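Local coordinates for adenosine monophosphate-protein transferase vopS (Vibrio parahaemolyticus, PDB 3LET) that transfers AMP from ATP onto a threonine of host Rho GTPases, blocking their binding to effectors and so actin assembly in infected cells, at residues A[153-157]-A[158-162]; A[187-190]-A[191-195]; A[257-260]-A[261-264]. All coordinates share one frame; numbering follows the deposited sequence.

Contact 1. Residues A[153-157]-A[158-162]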
ATOM      1  N   GLU A 153      17.572  -0.887  22.341  1.00 58.28           N
ATOM      2  CA  GLU A 153      17.181  -1.877  23.344  1.00 72.03           C
ATOM      3  C   GLU A 153      16.980  -3.251  22.694  1.00 52.56           C
ATOM      4  O   GLU A 153      16.405  -3.349  21.575  1.00 27.09           O
ATOM      5  CB  GLU A 153      15.942  -1.421  24.129  1.00 80.60           C
ATOM      6  CG  GLU A 153      16.281  -0.469  25.285  1.00 84.85           C
ATOM      7  CD  GLU A 153      15.055   0.110  25.979  1.00 77.47           C
ATOM      8  OE1 GLU A 153      13.952  -0.449  25.810  1.00 67.16           O
ATOM      9  OE2 GLU A 153      15.202   1.122  26.701  1.00 75.60           O
ATOM     10  N   GLY A 154      17.497  -4.282  23.388  1.00 22.40           N
ATOM     11  CA  GLY A 154      17.475  -5.665  22.915  1.00 21.66           C
ATOM     12  C   GLY A 154      16.621  -6.577  23.785  1.00 38.20           C
ATOM     13  O   GLY A 154      16.040  -6.157  24.776  1.00 31.07           O
ATOM     14  N   LEU A 155      16.529  -7.838  23.392  1.00 49.40           N
ATOM     15  CA  LEU A 155      15.710  -8.812  24.092  1.00 46.82           C
ATOM     16  C   LEU A 155      16.604  -9.826  24.780  1.00 47.10           C
ATOM     17  O   LEU A 155      17.546 -10.314  24.167  1.00 44.35           O
ATOM     18  CB  LEU A 155      14.880  -9.595  23.092  1.00 39.14           C
ATOM     19  CG  LEU A 155      13.417  -9.346  22.811  1.00 35.01           C
ATOM     20  CD1 LEU A 155      12.881 -10.597  22.150  1.00 33.22           C
ATOM     21  CD2 LEU A 155      12.628  -9.005  24.058  1.00 37.84           C
ATOM     22  N   PRO A 156      16.282 -10.189  26.029  1.00 45.25           N
ATOM     23  CA  PRO A 156      17.017 -11.277  26.682  1.00 46.77           C
ATOM     24  C   PRO A 156      16.888 -12.558  25.859  1.00 35.61           C
ATOM     25  O   PRO A 156      15.770 -12.819  25.390  1.00 28.92           O
ATOM     26  CB  PRO A 156      16.291 -11.442  28.025  1.00 52.67           C
ATOM     27  CG  PRO A 156      15.499 -10.179  28.211  1.00 54.33           C
ATOM     28  CD  PRO A 156      15.147  -9.718  26.840  1.00 48.63           C
ATOM     29  N   GLU A 157      17.977 -13.311  25.683  1.00 31.86           N
ATOM     30  CA  GLU A 157      17.953 -14.555  24.912  1.00 26.88           C
ATOM     31  C   GLU A 157      16.816 -15.447  25.356  1.00 33.35           C
ATOM     32  O   GLU A 157      16.186 -16.080  24.529  1.00 27.01           O
ATOM     33  CB  GLU A 157      19.231 -15.387  25.101  1.00 42.34           C
ATOM     34  CG  GLU A 157      20.419 -15.108  24.195  1.00 41.53           C
ATOM     35  CD  GLU A 157      20.071 -14.774  22.756  1.00 26.54           C
ATOM     36  OE1 GLU A 157      19.894 -15.679  21.912  1.00 23.27           O
ATOM     37  OE2 GLU A 157      20.011 -13.581  22.463  1.00 26.10           O
ATOM     38  N   ASP A 158      16.567 -15.514  26.663  1.00 31.38           N
ATOM     39  CA  ASP A 158      15.662 -16.531  27.210  1.00 37.71           C
ATOM     40  C   ASP A 158      14.206 -16.276  26.861  1.00 31.39           C
ATOM     41  O   ASP A 158      13.367 -17.176  26.963  1.00 27.33           O
ATOM     42  CB  ASP A 158      15.810 -16.617  28.729  1.00 63.19           C
ATOM     43  CG  ASP A 158      16.949 -17.517  29.154  1.00 85.90           C
ATOM     44  OD1 ASP A 158      17.582 -18.132  28.269  1.00 82.51           O
ATOM     45  OD2 ASP A 158      17.207 -17.613  30.373  1.00 99.27           O
ATOM     46  N   ALA A 159      13.904 -15.041  26.481  1.00 28.75           N
ATOM     47  CA  ALA A 159      12.558 -14.682  26.056  1.00 33.90           C
ATOM     48  C   ALA A 159      12.149 -15.419  24.767  1.00 35.42           C
ATOM     49  O   ALA A 159      10.973 -15.732  24.569  1.00 37.40           O
ATOM     50  CB  ALA A 159      12.467 -13.182  25.857  1.00 35.15           C
ATOM     51  N   PHE A 160      13.113 -15.699  23.890  1.00 28.65           N
ATOM     52  CA  PHE A 160      12.804 -16.310  22.587  1.00 22.49           C
ATOM     53  C   PHE A 160      13.686 -17.509  22.234  1.00 25.11           C
ATOM     54  O   PHE A 160      13.359 -18.289  21.349  1.00 24.00           O
ATOM     55  CB  PHE A 160      12.921 -15.252  21.478  1.00 24.52           C
ATOM     56  CG  PHE A 160      14.332 -14.781  21.242  1.00 20.38           C
ATOM     57  CD1 PHE A 160      15.129 -15.376  20.251  1.00 19.91           C
ATOM     58  CD2 PHE A 160      14.870 -13.766  22.002  1.00 22.10           C
ATOM     59  CE1 PHE A 160      16.443 -14.939  20.027  1.00 22.42           C
ATOM     60  CE2 PHE A 160      16.190 -13.324  21.796  1.00 21.80           C
ATOM     61  CZ  PHE A 160      16.974 -13.915  20.809  1.00 23.97           C
ATOM     62  N   ASN A 161      14.795 -17.673  22.935  1.00 23.72           N
ATOM     63  CA  ASN A 161      15.761 -18.715  22.575  1.00 29.08           C
ATOM     64  C   ASN A 161      16.073 -19.547  23.796  1.00 35.09           C
ATOM     65  O   ASN A 161      17.176 -19.482  24.349  1.00 28.45           O
ATOM     66  CB  ASN A 161      17.027 -18.073  22.022  1.00 23.40           C
ATOM     67  CG  ASN A 161      18.093 -19.085  21.645  1.00 21.93           C
ATOM     68  OD1 ASN A 161      17.823 -20.286  21.486  1.00 21.46           O
ATOM     69  ND2 ASN A 161      19.325 -18.610  21.524  1.00 19.05           N
ATOM     70  N   LYS A 162      15.080 -20.308  24.233  1.00 45.96           N
ATOM     71  CA  LYS A 162      15.242 -21.112  25.428  1.00 73.03           C
ATOM     72  C   LYS A 162      16.291 -22.179  25.156  1.00 69.53           C
ATOM     73  O   LYS A 162      17.189 -22.395  25.970  1.00 76.12           O
ATOM     74  CB  LYS A 162      13.915 -21.746  25.836  1.00 88.51           C
ATOM     75  CG  LYS A 162      14.001 -22.553  27.123  1.00 99.55           C
ATOM     76  CD  LYS A 162      12.648 -23.117  27.528  1.00101.15           C
ATOM     77  CE  LYS A 162      12.042 -23.959  26.418  1.00 96.45           C
ATOM     78  NZ  LYS A 162      10.731 -24.537  26.809  1.00 92.75           N
TER

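Contact 2. Residues A[187-190]-A[191-195]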
ATOM      1  N   ALA A 187       6.121 -22.808  11.769  1.00 16.12           N
ATOM      2  CA  ALA A 187       7.430 -22.382  12.280  1.00 19.35           C
ATOM      3  C   ALA A 187       8.556 -22.914  11.401  1.00 21.40           C
ATOM      4  O   ALA A 187       9.553 -22.237  11.174  1.00 17.11           O
ATOM      5  CB  ALA A 187       7.622 -22.867  13.736  1.00 17.50           C
ATOM      6  N   GLU A 188       8.423 -24.151  10.927  1.00 17.09           N
ATOM      7  CA  GLU A 188       9.407 -24.693  10.013  1.00 13.97           C
ATOM      8  C   GLU A 188       9.509 -23.884   8.719  1.00 21.61           C
ATOM      9  O   GLU A 188      10.596 -23.728   8.153  1.00 18.25           O
ATOM     10  CB  GLU A 188       9.059 -26.151   9.652  1.00 19.40           C
ATOM     11  CG  GLU A 188       9.176 -27.109  10.796  1.00 45.70           C
ATOM     12  CD  GLU A 188       9.011 -28.538  10.337  1.00 77.56           C
ATOM     13  OE1 GLU A 188       8.212 -28.767   9.402  1.00 83.82           O
ATOM     14  OE2 GLU A 188       9.684 -29.425  10.902  1.00 89.91           O
ATOM     15  N   ASN A 189       8.385 -23.372   8.248  1.00 21.36           N
ATOM     16  CA  ASN A 189       8.375 -22.567   7.018  1.00 18.47           C
ATOM     17  C   ASN A 189       9.134 -21.253   7.248  1.00 19.76           C
ATOM     18  O   ASN A 189       9.925 -20.815   6.416  1.00 18.25           O
ATOM     19  CB  ASN A 189       6.931 -22.258   6.601  1.00 25.81           C
ATOM     20  CG  ASN A 189       6.845 -21.492   5.282  1.00 25.17           C
ATOM     21  OD1 ASN A 189       7.463 -21.868   4.290  1.00 29.50           O
ATOM     22  ND2 ASN A 189       6.040 -20.432   5.264  1.00 19.65           N
ATOM     23  N   ILE A 190       8.876 -20.620   8.386  1.00 16.88           N
ATOM     24  CA  ILE A 190       9.599 -19.388   8.747  1.00 18.81           C
ATOM     25  C   ILE A 190      11.113 -19.651   8.730  1.00 17.63           C
ATOM     26  O   ILE A 190      11.884 -18.875   8.165  1.00 17.23           O
ATOM     27  CB  ILE A 190       9.171 -18.898  10.133  1.00 17.81           C
ATOM     28  CG1 ILE A 190       7.741 -18.346  10.062  1.00 17.10           C
ATOM     29  CG2 ILE A 190      10.160 -17.844  10.655  1.00 20.18           C
ATOM     30  CD1 ILE A 190       7.045 -18.161  11.432  1.00 14.90           C
ATOM     31  N   THR A 191      11.539 -20.737   9.369  1.00 13.62           N
ATOM     32  CA  THR A 191      12.961 -21.089   9.384  1.00 14.28           C
ATOM     33  C   THR A 191      13.532 -21.357   7.980  1.00 21.07           C
ATOM     34  O   THR A 191      14.600 -20.845   7.627  1.00 19.69           O
ATOM     35  CB  THR A 191      13.198 -22.323  10.237  1.00 15.78           C
ATOM     36  OG1 THR A 191      12.741 -22.055  11.566  1.00 15.83           O
ATOM     37  CG2 THR A 191      14.703 -22.662  10.259  1.00 20.83           C
ATOM     38  N   SER A 192      12.820 -22.136   7.165  1.00 17.76           N
ATOM     39  CA  SER A 192      13.299 -22.412   5.800  1.00 24.19           C
ATOM     40  C   SER A 192      13.408 -21.139   4.966  1.00 19.01           C
ATOM     41  O   SER A 192      14.387 -20.963   4.238  1.00 17.26           O
ATOM     42  CB  SER A 192      12.378 -23.382   5.048  1.00 27.56           C
ATOM     43  OG  SER A 192      12.115 -24.540   5.821  1.00 48.75           O
ATOM     44  N   LEU A 193      12.404 -20.270   5.057  1.00 16.44           N
ATOM     45  CA  LEU A 193      12.402 -19.043   4.255  1.00 17.62           C
ATOM     46  C   LEU A 193      13.535 -18.133   4.689  1.00 16.31           C
ATOM     47  O   LEU A 193      14.169 -17.470   3.878  1.00 12.42           O
ATOM     48  CB  LEU A 193      11.054 -18.300   4.332  1.00 15.97           C
ATOM     49  CG  LEU A 193       9.909 -18.927   3.516  1.00 26.78           C
ATOM     50  CD1 LEU A 193       8.563 -18.269   3.846  1.00 21.81           C
ATOM     51  CD2 LEU A 193      10.191 -18.826   2.015  1.00 25.18           C
ATOM     52  N   LEU A 194      13.813 -18.107   5.977  1.00 16.62           N
ATOM     53  CA  LEU A 194      14.850 -17.222   6.465  1.00 15.41           C
ATOM     54  C   LEU A 194      16.217 -17.693   5.926  1.00 17.99           C
ATOM     55  O   LEU A 194      17.042 -16.883   5.462  1.00 21.38           O
ATOM     56  CB  LEU A 194      14.863 -17.226   7.985  1.00 18.53           C
ATOM     57  CG  LEU A 194      15.940 -16.353   8.622  1.00 22.52           C
ATOM     58  CD1 LEU A 194      15.847 -14.887   8.203  1.00 18.58           C
ATOM     59  CD2 LEU A 194      15.802 -16.486  10.145  1.00 23.51           C
ATOM     60  N   LYS A 195      16.465 -18.991   5.989  1.00 20.04           N
ATOM     61  CA  LYS A 195      17.725 -19.521   5.465  1.00 22.18           C
ATOM     62  C   LYS A 195      17.836 -19.251   3.982  1.00 24.43           C
ATOM     63  O   LYS A 195      18.902 -18.892   3.462  1.00 24.18           O
ATOM     64  CB  LYS A 195      17.810 -21.035   5.702  1.00 21.36           C
ATOM     65  CG  LYS A 195      17.925 -21.405   7.184  1.00 28.31           C
ATOM     66  CD  LYS A 195      18.162 -22.915   7.313  1.00 45.23           C
ATOM     67  CE  LYS A 195      17.712 -23.456   8.642  1.00 57.43           C
ATOM     68  NZ  LYS A 195      18.599 -23.025   9.742  1.00 66.39           N
TER

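Contact 3. Residues A[257-260]-A[261-264]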
ATOM      1  N   PRO A 257      20.486   6.557   1.171  1.00 33.96           N
ATOM      2  CA  PRO A 257      20.977   5.229   1.554  1.00 33.81           C
ATOM      3  C   PRO A 257      21.295   5.130   3.035  1.00 33.91           C
ATOM      4  O   PRO A 257      21.833   6.066   3.627  1.00 34.83           O
ATOM      5  CB  PRO A 257      22.251   5.066   0.721  1.00 45.75           C
ATOM      6  CG  PRO A 257      22.135   6.074  -0.373  1.00 48.57           C
ATOM      7  CD  PRO A 257      21.391   7.221   0.221  1.00 44.72           C
ATOM      8  N   VAL A 258      20.954   4.005   3.646  1.00 28.57           N
ATOM      9  CA  VAL A 258      21.203   3.862   5.070  1.00 32.06           C
ATOM     10  C   VAL A 258      22.306   2.843   5.278  1.00 37.44           C
ATOM     11  O   VAL A 258      22.640   2.098   4.364  1.00 27.29           O
ATOM     12  CB  VAL A 258      19.921   3.470   5.840  1.00 33.28           C
ATOM     13  CG1 VAL A 258      18.838   4.534   5.628  1.00 31.83           C
ATOM     14  CG2 VAL A 258      19.419   2.106   5.408  1.00 27.73           C
ATOM     15  N   ALA A 259      22.879   2.828   6.474  1.00 32.09           N
ATOM     16  CA  ALA A 259      23.966   1.914   6.778  1.00 30.80           C
ATOM     17  C   ALA A 259      23.441   0.494   6.833  1.00 32.37           C
ATOM     18  O   ALA A 259      22.313   0.256   7.266  1.00 21.89           O
ATOM     19  CB  ALA A 259      24.624   2.300   8.112  1.00 34.32           C
ATOM     20  N   ASP A 260      24.266  -0.459   6.409  1.00 29.78           N
ATOM     21  CA  ASP A 260      23.892  -1.865   6.443  1.00 40.50           C
ATOM     22  C   ASP A 260      23.388  -2.290   7.816  1.00 36.59           C
ATOM     23  O   ASP A 260      22.471  -3.105   7.911  1.00 22.15           O
ATOM     24  CB  ASP A 260      25.080  -2.738   6.047  1.00 48.70           C
ATOM     25  CG  ASP A 260      25.425  -2.613   4.578  1.00 64.31           C
ATOM     26  OD1 ASP A 260      24.573  -2.113   3.809  1.00 62.28           O
ATOM     27  OD2 ASP A 260      26.543  -3.017   4.189  1.00 73.05           O
ATOM     28  N   LYS A 261      23.973  -1.748   8.882  1.00 19.12           N
ATOM     29  CA  LYS A 261      23.587  -2.197  10.212  1.00 25.12           C
ATOM     30  C   LYS A 261      22.224  -1.618  10.602  1.00 23.95           C
ATOM     31  O   LYS A 261      21.589  -2.086  11.561  1.00 25.02           O
ATOM     32  CB  LYS A 261      24.643  -1.812  11.259  1.00 34.28           C
ATOM     33  CG  LYS A 261      24.694  -0.326  11.547  1.00 41.52           C
ATOM     34  CD  LYS A 261      25.607  -0.001  12.728  1.00 72.76           C
ATOM     35  CE  LYS A 261      25.059  -0.555  14.039  1.00 90.63           C
ATOM     36  NZ  LYS A 261      25.964  -0.270  15.188  1.00101.73           N
ATOM     37  N   ASP A 262      21.771  -0.593   9.880  1.00 24.19           N
ATOM     38  CA  ASP A 262      20.455   0.002  10.159  1.00 20.20           C
ATOM     39  C   ASP A 262      19.356  -0.370   9.145  1.00 25.60           C
ATOM     40  O   ASP A 262      18.190  -0.016   9.338  1.00 17.95           O
ATOM     41  CB  ASP A 262      20.542   1.539  10.187  1.00 22.02           C
ATOM     42  CG  ASP A 262      21.399   2.073  11.345  1.00 42.69           C
ATOM     43  OD1 ASP A 262      21.535   1.378  12.378  1.00 37.54           O
ATOM     44  OD2 ASP A 262      21.924   3.199  11.217  1.00 41.97           O
ATOM     45  N   LEU A 263      19.716  -1.053   8.073  1.00 20.67           N
ATOM     46  CA  LEU A 263      18.734  -1.353   7.026  1.00 22.22           C
ATOM     47  C   LEU A 263      17.572  -2.177   7.585  1.00 20.30           C
ATOM     48  O   LEU A 263      16.418  -1.931   7.240  1.00 18.38           O
ATOM     49  CB  LEU A 263      19.395  -2.086   5.860  1.00 21.89           C
ATOM     50  CG  LEU A 263      18.449  -2.537   4.754  1.00 20.53           C
ATOM     51  CD1 LEU A 263      17.777  -1.318   4.127  1.00 18.73           C
ATOM     52  CD2 LEU A 263      19.183  -3.367   3.716  1.00 20.70           C
ATOM     53  N   GLY A 264      17.856  -3.167   8.431  1.00 15.54           N
ATOM     54  CA  GLY A 264      16.778  -3.991   8.949  1.00 17.17           C
ATOM     55  C   GLY A 264      15.722  -3.151   9.657  1.00 16.76           C
ATOM     56  O   GLY A 264      14.523  -3.383   9.544  1.00 14.78           O
TER
HETATM   57  O   HOH W   1      20.280  -4.488   9.447  1.00 23.27           O

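Contact 1. Residues A[153-157]-A[158-162]
Ala-159 is tied back to Pro-156 across a short helical turn. Its N donates to Pro-156 O at 3.1 Å, and the donor stands above the carbonyl plane. CB of Ala-159 is 3.4 Å from the same Pro-156 O.

Next, Phe-160 N donates to Glu-157 O at 3.2 Å. Its CG sits between the backbone N and the carbonyl carbon (chi1 68°), which turns the ring back over the turn. Glu-157 O lies over one ring face, offset toward the rim. Leu-155 brings its CD1 obliquely to CD2 of Phe-160, 3.7 Å away. The carboxylate of Glu-157 stands nearly perpendicular to the ring, and its OE2 is 3.5 Å from CZ of Phe-160. Trp-175 meets the same ring edge-to-face.

Asn-161 grips Glu-157 twice. Its N reaches Glu-157 O at 2.6 Å, nearly in line with the carbonyl. The two side chains run alongside, and ND2 of Asn-161 donates to OE1 of Glu-157 at 3.0 Å in an almost straight bond. OE1 uses its anti lone pair, and the two flat groups are almost perpendicular.

Asn-161 ND2 also bonds Val-165 O, while Glu-157 OE2 forms a salt bridge with Arg-171. Glu-157 therefore holds the turn through both its backbone and its side chain. The amide and Arg-171 probably stabilise its negative charge, and its carboxylate links the turn to helix 168-179.

Contact 2. Residues A[187-190]-A[191-195]
Residues 187-190 and 191-195 are consecutive turns of one alpha helix, joined by four i to i+4 backbone bonds. Thr-191 N donates to Ala-187 O at 3.1 Å and Ser-192 N to Glu-188 O at 2.9 Å. Leu-193 N and Leu-194 N continue the pattern to Asn-189 O and Ile-190 O.

The main side-chain contact joins Asn-189 to Leu-193. CG of Asn-189 points opposite its own N (chi1 -177°), which carries the amide to the leucine. ND2 of Asn-189 is 3.6 Å from CD1 of Leu-193, and OD1 is close to it as well. The two side chains cross at a slant. The amide is anchored from outside, since ND2 donates to Arg-216 O. Two hydroxyls fold back toward the preceding turn. Thr-191 OG1 is 3.2 Å from Ala-187 O, and Ser-192 OG is 2.9 Å from Glu-188 O.

The side chain of Ile-190 is about 8 Å from that of Arg-286, which probably binds ATP. Thr-191 lies on Ala-173 and Ile-177 of helix 168-179, and Ile-190 on Ile-176. Leu-193 touches Arg-216 and Leu-217 of helix 207-217. Leu-194 packs on Met-287, Ala-290, Ile-291 and Leu-294 of helix 281-295, joining this helix to the Fic core.

Contact 3. Residues A[257-260]-A[261-264]
Val-258 and Ala-259 are extended, and the chain then turns into the first turn of helix 260-274, where Asp-262 N donates to Ala-259 O at 2.8 Å. The donor stands 55° out of the carbonyl plane. A second bond, from Leu-263 N to Asp-260 O, is weak at 3.4 Å. A water bridges the next step. It accepts from Gly-264 N at 2.9 Å and lies 3.0 Å from Asp-260 O, probably donating to it. The water thus stands in the place of a direct bond between that carbonyl and amide.

The apolar contact joins Val-258 to Leu-263. Val-258 puts CG2 between its backbone N and carbonyl carbon, with CG1 beside the N. CG2 touches Leu-263 twice. CG2 of Val-258 is 3.9 Å from CA of Leu-263 and 4.0 Å from its CD1. The two side chains cross at about a right angle. Leu-263 extends its CG opposite its own N (chi1 176°), and its chi2 of 62° places CD1 beside the valine methyl. The pair lays extended Val-258 against the first turn of the helix.

Ala-259 CB lies 4.3 Å from CG of Lys-261, a loose contact. CB of Asp-262 lies near Ala-259 O.

The contact is at the surface, away from the annotated ATP sites, where the loop after helix 238-255 enters helix 260-274. Outside it, Asp-260 and Lys-261 touch Asn-296, just past helix 281-295. Lys-261 and Asp-262 also touch Asn-147, in the loop after helix 113-139.

How the contacts relate
All three contacts are local and follow in series along the chain, so none nests in or crosses another. Contact 1 closes the short turn that ends the long loop after helix 113-139. Contact 2 lies within helix 184-199, and contact 3 closes the entry into helix 260-274. Their centres are about 19 to 23 Å apart and they do not touch. Contacts 1 and 2 share a neighbour, since both lean on helix 168-179. Contact 2 also meets helix 281-295. The loop after that helix supplies Pro-301 to contact 1 and Asn-296 to contact 3. Helix 281-295 and its following loop thus connect all three.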